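Local atomic coordinates of TetR/AcrR family transcriptional regulator (Bradyrhizobium diazoefficiens, PDB entry 6G8G), a protein that probably represses transcription as a TetR-family regulator and responds to flavonoids, binding genistein in its C-terminal ligand-binding domain. Residues H106-R111 / E178-I183; N169-L174 / A201-F206. All blocks are in the same frame, centred on the assembly; numbering follows the deposited sequence.

Interaction 1. Residues H106-R111 / E178-I183; sequences HTFIHR and ELPLLI. With GEN (genistein), chain G.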
loop_
_atom_site.group_PDB
_atom_site.type_symbol
_atom_site.label_atom_id
_atom_site.label_comp_id
_atom_site.label_asym_id
_atom_site.label_seq_id
_atom_site.Cartn_x
_atom_site.Cartn_y
_atom_site.Cartn_z
ATOM N N HIS A 106 -2.521 -2.550 14.282
ATOM C CA HIS A 106 -2.006 -3.827 14.743
ATOM C C HIS A 106 -1.915 -4.817 13.573
ATOM O O HIS A 106 -0.923 -5.548 13.395
ATOM C CB HIS A 106 -2.988 -4.360 15.818
ATOM C CG HIS A 106 -2.681 -5.732 16.333
ATOM N ND1 HIS A 106 -1.682 -5.997 17.248
ATOM C CD2 HIS A 106 -3.275 -6.921 16.061
ATOM C CE1 HIS A 106 -1.663 -7.300 17.500
ATOM N NE2 HIS A 106 -2.618 -7.881 16.791
ATOM N N THR A 107 -2.963 -4.835 12.769
ATOM C CA THR A 107 -2.985 -5.712 11.617
ATOM C C THR A 107 -1.796 -5.541 10.723
ATOM O O THR A 107 -1.262 -6.487 10.186
ATOM C CB THR A 107 -4.187 -5.342 10.732
ATOM O OG1 THR A 107 -5.369 -5.798 11.375
ATOM C CG2 THR A 107 -4.081 -5.936 9.320
ATOM N N PHE A 108 -1.457 -4.315 10.453
ATOM C CA PHE A 108 -0.344 -4.065 9.545
ATOM C C PHE A 108 0.970 -4.437 10.148
ATOM O O PHE A 108 1.798 -5.053 9.500
ATOM C CB PHE A 108 -0.277 -2.598 9.181
ATOM C CG PHE A 108 -1.253 -2.222 8.172
ATOM C CD1 PHE A 108 -1.006 -2.504 6.873
ATOM C CD2 PHE A 108 -2.427 -1.592 8.515
ATOM C CE1 PHE A 108 -1.915 -2.139 5.887
ATOM C CE2 PHE A 108 -3.363 -1.240 7.553
ATOM C CZ PHE A 108 -3.099 -1.507 6.222
ATOM N N ILE A 109 1.151 -4.043 11.391
ATOM C CA ILE A 109 2.419 -4.238 12.082
ATOM C C ILE A 109 2.738 -5.727 12.227
ATOM O O ILE A 109 3.853 -6.126 12.005
ATOM C CB ILE A 109 2.369 -3.582 13.452
ATOM C CG1 ILE A 109 2.361 -2.070 13.258
ATOM C CG2 ILE A 109 3.525 -4.026 14.319
ATOM C CD1 ILE A 109 1.712 -1.336 14.403
ATOM N N HIS A 110 1.736 -6.548 12.512
ATOM C CA HIS A 110 1.951 -7.986 12.654
ATOM C C HIS A 110 1.672 -8.717 11.365
ATOM O O HIS A 110 1.437 -9.911 11.350
ATOM C CB HIS A 110 1.112 -8.525 13.842
ATOM C CG HIS A 110 1.602 -8.020 15.147
ATOM N ND1 HIS A 110 1.163 -6.829 15.677
ATOM C CD2 HIS A 110 2.589 -8.458 15.959
ATOM C CE1 HIS A 110 1.832 -6.564 16.783
ATOM N NE2 HIS A 110 2.706 -7.536 16.974
ATOM N N ARG A 111 1.606 -7.983 10.285
ATOM C CA ARG A 111 1.542 -8.557 8.957
ATOM C C ARG A 111 0.522 -9.659 8.850
ATOM O O ARG A 111 0.806 -10.727 8.326
ATOM C CB ARG A 111 2.913 -9.060 8.554
ATOM C CG ARG A 111 4.011 -8.038 8.691
ATOM C CD ARG A 111 5.218 -8.580 8.001
ATOM N NE ARG A 111 6.364 -7.737 8.285
ATOM C CZ ARG A 111 7.434 -7.656 7.505
ATOM N NH1 ARG A 111 8.430 -6.836 7.848
ATOM N NH2 ARG A 111 7.510 -8.379 6.380
ATOM N N GLU A 178 2.117 5.963 5.643
ATOM C CA GLU A 178 3.233 5.465 4.912
ATOM C C GLU A 178 3.661 4.098 5.456
ATOM O O GLU A 178 4.607 3.504 4.954
ATOM C CB GLU A 178 4.360 6.415 5.226
ATOM C CG GLU A 178 5.134 6.952 4.076
ATOM C CD GLU A 178 6.402 7.642 4.585
ATOM O OE1 GLU A 178 6.592 7.800 5.836
ATOM O OE2 GLU A 178 7.208 8.010 3.701
ATOM N N LEU A 179 3.041 3.638 6.550
ATOM C CA LEU A 179 3.599 2.542 7.295
ATOM C C LEU A 179 3.552 1.270 6.523
ATOM O O LEU A 179 4.470 0.487 6.613
ATOM C CB LEU A 179 2.938 2.360 8.660
ATOM C CG LEU A 179 2.973 3.630 9.510
ATOM C CD1 LEU A 179 1.868 3.580 10.547
ATOM C CD2 LEU A 179 4.331 3.785 10.206
ATOM N N PRO A 180 2.503 1.060 5.754
ATOM C CA PRO A 180 2.456 -0.207 5.053
ATOM C C PRO A 180 3.693 -0.393 4.178
ATOM O O PRO A 180 4.256 -1.473 4.118
ATOM C CB PRO A 180 1.222 -0.077 4.178
ATOM C CG PRO A 180 0.381 0.963 4.805
ATOM C CD PRO A 180 1.275 1.854 5.594
ATOM N N LEU A 181 4.098 0.683 3.517
ATOM C CA LEU A 181 5.291 0.703 2.688
ATOM C C LEU A 181 6.548 0.464 3.493
ATOM O O LEU A 181 7.345 -0.402 3.156
ATOM C CB LEU A 181 5.445 2.058 1.976
ATOM C CG LEU A 181 6.742 2.169 1.154
ATOM C CD1 LEU A 181 6.656 1.282 -0.080
ATOM C CD2 LEU A 181 6.982 3.604 0.776
ATOM N N LEU A 182 6.717 1.213 4.573
ATOM C CA LEU A 182 7.863 1.003 5.441
ATOM C C LEU A 182 7.976 -0.455 5.949
ATOM O O LEU A 182 9.046 -1.046 5.958
ATOM C CB LEU A 182 7.771 1.952 6.606
ATOM C CG LEU A 182 7.935 3.405 6.165
ATOM C CD1 LEU A 182 7.647 4.395 7.283
ATOM C CD2 LEU A 182 9.349 3.631 5.677
ATOM N N ILE A 183 6.847 -1.049 6.310
ATOM C CA ILE A 183 6.833 -2.385 6.843
ATOM C C ILE A 183 7.287 -3.376 5.802
ATOM O O ILE A 183 8.127 -4.225 6.045
ATOM C CB ILE A 183 5.414 -2.737 7.332
ATOM C CG1 ILE A 183 5.143 -2.003 8.637
ATOM C CG2 ILE A 183 5.248 -4.226 7.554
ATOM C CD1 ILE A 183 3.688 -2.018 9.043
HETATM C C1 GEN G . 4.460 1.853 -2.740
HETATM C C2 GEN G . 4.780 3.249 -2.616
HETATM O O2 GEN G . 5.697 3.861 -3.441
HETATM C C3 GEN G . 4.196 4.094 -1.670
HETATM C C4 GEN G . 3.270 3.586 -0.795
HETATM O O4 GEN G . 2.747 4.462 0.103
HETATM C C5 GEN G . 2.917 2.124 -0.879
HETATM C C6 GEN G . 1.940 1.518 0.030
HETATM O O6 GEN G . 1.404 2.289 0.872
HETATM C C7 GEN G . 1.688 0.021 -0.080
HETATM C C8 GEN G . 2.310 -0.747 -1.112
HETATM O O9 GEN G . 3.197 -0.177 -1.957
HETATM C C10 GEN G . 3.528 1.205 -1.895
HETATM C C11 GEN G . 0.540 -0.546 0.704
HETATM C C12 GEN G . 0.257 -1.905 0.945
HETATM C C13 GEN G . -0.990 -2.211 1.559
HETATM C C14 GEN G . -1.974 -1.212 1.836
HETATM O O14 GEN G . -3.174 -1.520 2.421
HETATM C C15 GEN G . -1.740 0.120 1.512
HETATM C C16 GEN G . -0.523 0.418 0.928
#

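Interaction 2. Residues N169-L174 / A201-F206; sequences NQFLSL and AGLKFF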
loop_
_atom_site.group_PDB
_atom_site.type_symbol
_atom_site.label_atom_id
_atom_site.label_comp_id
_atom_site.label_asym_id
_atom_site.label_seq_id
_atom_site.Cartn_x
_atom_site.Cartn_y
_atom_site.Cartn_z
ATOM N N ASN A 169 -12.521 6.521 4.947
ATOM C CA ASN A 169 -11.345 6.205 4.157
ATOM C C ASN A 169 -10.241 7.240 4.371
ATOM O O ASN A 169 -9.054 6.929 4.373
ATOM C CB ASN A 169 -11.756 6.109 2.704
ATOM C CG ASN A 169 -10.638 5.726 1.795
ATOM O OD1 ASN A 169 -10.408 6.441 0.873
ATOM N ND2 ASN A 169 -9.982 4.583 2.009
ATOM N N GLN A 170 -10.637 8.471 4.610
ATOM C CA GLN A 170 -9.671 9.513 4.827
ATOM C C GLN A 170 -9.003 9.344 6.156
ATOM O O GLN A 170 -7.787 9.456 6.265
ATOM C CB GLN A 170 -10.347 10.860 4.720
ATOM C CG GLN A 170 -10.675 11.171 3.275
ATOM C CD GLN A 170 -11.685 12.288 3.115
ATOM O OE1 GLN A 170 -12.522 12.535 3.987
ATOM N NE2 GLN A 170 -11.609 12.978 1.985
ATOM N N PHE A 171 -9.785 9.009 7.157
ATOM C CA PHE A 171 -9.221 8.736 8.483
ATOM C C PHE A 171 -8.183 7.627 8.434
ATOM O O PHE A 171 -7.102 7.750 8.977
ATOM C CB PHE A 171 -10.323 8.362 9.474
ATOM C CG PHE A 171 -9.812 8.007 10.818
ATOM C CD1 PHE A 171 -9.493 8.995 11.722
ATOM C CD2 PHE A 171 -9.664 6.700 11.190
ATOM C CE1 PHE A 171 -9.026 8.674 12.976
ATOM C CE2 PHE A 171 -9.203 6.368 12.456
ATOM C CZ PHE A 171 -8.881 7.352 13.345
ATOM N N LEU A 172 -8.520 6.554 7.744
ATOM C CA LEU A 172 -7.648 5.412 7.665
ATOM C C LEU A 172 -6.420 5.696 6.812
ATOM O O LEU A 172 -5.309 5.356 7.204
ATOM C CB LEU A 172 -8.408 4.205 7.151
ATOM C CG LEU A 172 -9.564 3.748 8.060
ATOM C CD1 LEU A 172 -10.504 2.808 7.326
ATOM C CD2 LEU A 172 -9.028 3.066 9.308
ATOM N N SER A 173 -6.580 6.378 5.694
ATOM C CA SER A 173 -5.404 6.819 4.943
ATOM C C SER A 173 -4.464 7.694 5.785
ATOM O O SER A 173 -3.270 7.532 5.698
ATOM C CB SER A 173 -5.812 7.571 3.706
ATOM O OG SER A 173 -6.626 6.717 2.928
ATOM N N LEU A 174 -5.000 8.568 6.627
ATOM C CA LEU A 174 -4.147 9.404 7.444
ATOM C C LEU A 174 -3.343 8.614 8.458
ATOM O O LEU A 174 -2.156 8.809 8.607
ATOM C CB LEU A 174 -4.953 10.441 8.183
ATOM C CG LEU A 174 -5.487 11.494 7.234
ATOM C CD1 LEU A 174 -6.565 12.308 7.908
ATOM C CD2 LEU A 174 -4.349 12.394 6.757
ATOM N N ALA A 201 -1.069 11.856 15.359
ATOM C CA ALA A 201 -0.872 12.764 14.235
ATOM C C ALA A 201 -2.037 12.709 13.239
ATOM O O ALA A 201 -2.527 13.750 12.800
ATOM C CB ALA A 201 0.437 12.449 13.535
ATOM N N GLY A 202 -2.459 11.488 12.906
ATOM C CA GLY A 202 -3.560 11.260 11.967
ATOM C C GLY A 202 -4.908 11.738 12.475
ATOM O O GLY A 202 -5.689 12.366 11.758
ATOM N N LEU A 203 -5.139 11.492 13.751
ATOM C CA LEU A 203 -6.358 11.891 14.398
ATOM C C LEU A 203 -6.436 13.384 14.550
ATOM O O LEU A 203 -7.472 13.973 14.335
ATOM C CB LEU A 203 -6.386 11.263 15.773
ATOM C CG LEU A 203 -7.513 11.682 16.678
ATOM C CD1 LEU A 203 -8.838 11.362 16.011
ATOM C CD2 LEU A 203 -7.396 10.963 18.011
ATOM N N LYS A 204 -5.336 14.000 14.974
ATOM C CA LYS A 204 -5.309 15.436 15.194
ATOM C C LYS A 204 -5.755 16.098 13.911
ATOM O O LYS A 204 -6.553 17.031 13.911
ATOM C CB LYS A 204 -3.900 15.892 15.562
ATOM C CG LYS A 204 -3.854 17.053 16.530
ATOM C CD LYS A 204 -2.461 17.330 17.088
ATOM C CE LYS A 204 -2.396 16.630 18.451
ATOM N NZ LYS A 204 -1.147 16.832 19.222
ATOM N N PHE A 205 -5.249 15.589 12.805
ATOM C CA PHE A 205 -5.502 16.174 11.504
ATOM C C PHE A 205 -6.932 15.938 11.063
ATOM O O PHE A 205 -7.610 16.828 10.563
ATOM C CB PHE A 205 -4.543 15.553 10.496
ATOM C CG PHE A 205 -4.504 16.259 9.168
ATOM C CD1 PHE A 205 -5.433 15.992 8.197
ATOM C CD2 PHE A 205 -3.508 17.186 8.893
ATOM C CE1 PHE A 205 -5.387 16.646 6.981
ATOM C CE2 PHE A 205 -3.445 17.836 7.670
ATOM C CZ PHE A 205 -4.384 17.564 6.711
ATOM N N PHE A 206 -7.377 14.700 11.213
ATOM C CA PHE A 206 -8.737 14.351 10.893
ATOM C C PHE A 206 -9.724 15.246 11.617
ATOM O O PHE A 206 -10.726 15.683 11.031
ATOM C CB PHE A 206 -9.000 12.934 11.304
ATOM C CG PHE A 206 -10.362 12.473 10.959
ATOM C CD1 PHE A 206 -10.689 12.212 9.659
ATOM C CD2 PHE A 206 -11.313 12.340 11.923
ATOM C CE1 PHE A 206 -11.941 11.804 9.319
ATOM C CE2 PHE A 206 -12.583 11.937 11.587
ATOM C CZ PHE A 206 -12.894 11.665 10.280
#

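Interaction 1. Residues H106-R111 / E178-I183
Where helix 93-109 runs out, its last turn packs against the short helix 179-185, and the contact between 106-111 and 178-183 is made almost wholly by Phe108, Arg111, Pro180 and Ile183. Phe108 points toward the other helix, with CG beside its own backbone N and anti to the carbonyl carbon (chi1 -79°). This torsion carries the ring across to Pro180, which it meets obliquely, Phe108 CE1 lying 4.0 Å from Pro180 CG. Ile183 fills the other part of the interface: with CG1 beside the backbone N and the chain extended beyond it (chi2 167°), its CD1 reaches 3.6 Å from Phe108 O, and also touches Phe108 CB and the backbone of Ile109. The helix ends in a Schellman motif, with Arg111, at positive phi, as its C-prime residue: Arg111 N bonds to Phe108 O, and Lys112 N bonds back to Thr107 O. The Arg111 side chain, extended from CG to NE, slides past Ile183 in the opposite direction. Ile183 CG2 lies over one face of the guanidinium, 3.8 Å from Arg111 NE, while Arg111 NH1 comes within 3.2 Å of Ile183 O at an angle too poor for a hydrogen bond. In the ligand-binding domain of this TetR-family regulator Phe108 and Pro180, together with Leu181, line the genistein pocket. Pro180 CB sits 3.6 Å from genistein C11, against the phenol ring, whose hydroxyl O14 lies at the edge of Phe108, in the ring plane and 3.7 Å from Phe108 CE1. Leu181 has CG anti to its backbone N (chi1 176°) and lays both methyls along the fused ring system, Leu181 CD1 lying 3.5 Å from genistein C1. Tyr104 meets the Phe108 ring edge-to-face, and Val117 of the second subunit packs on Leu181.

Interaction 2. Residues N169-L174 / A201-F206
This is a buried contact of apolar side chains between two helices of the C-terminal domain, joining helix 164-176 to helix 192-210 beside the subunit interface. The axes of segments 169-174 and 201-206 run roughly antiparallel, at 145°, and approach to 9.0 Å. Close spacing occurs at Gly202, where the lack of a side chain lets the backbones come together: Leu174 CA and Gly202 CA are 4.9 Å apart, and Leu174 CB rests against the glycine backbone. Leu174 points toward the partner helix with CG beside its backbone N, which places CD1 3.9 Å from Gly202 O. The same methyl lies 3.9 Å from Phe205 CD1 and also borders the edge of Phe206. In TetR-family regulators the last two long helices commonly build the dimer interface, and here Phe205 packs on Gln170 of the second subunit while Gln170 packs on that subunit's Phe205. Phe171 and Phe206 form a T-shaped pair, both with CG anti to the backbone N. The edge of Phe171 meets the face of Phe206 with planes at 78°, Phe171 CD1 standing 3.7 Å from Phe206 CG, and Phe171 CB adds a CH-pi contact over that same face. An alanine in place of Phe206 would remove the ring beneath Phe171 CB and CD1 and would probably loosen the packing between the two helices. Leu203 lies alongside Phe171, pointing the same way, its CD1 methyl 4.1 Å from Phe171 CE1 at the ring edge; both side chains reach Leu97 of helix 93-109.

Overall arrangement
Both interactions lie in the C-terminal domain, with centres 16 Å apart, and illustrate how consecutive helices can take part in different contacts of one domain. Their segments alternate along the chain in the order 106-111, 169-174, 178-183, 201-206, the first and third forming interaction 1, the second and fourth interaction 2. Interaction 1 borders genistein directly, whereas the Leu174 side chain of interaction 2 stays about 13 Å from a bound genistein. Helix 93-109 links the two, its last turn forming part of interaction 1 while its Leu97 and Tyr104 touch side chains of 169-174. Both contacts also adjoin the second subunit; Leu181 touches genistein and also packs on Val117 of that subunit.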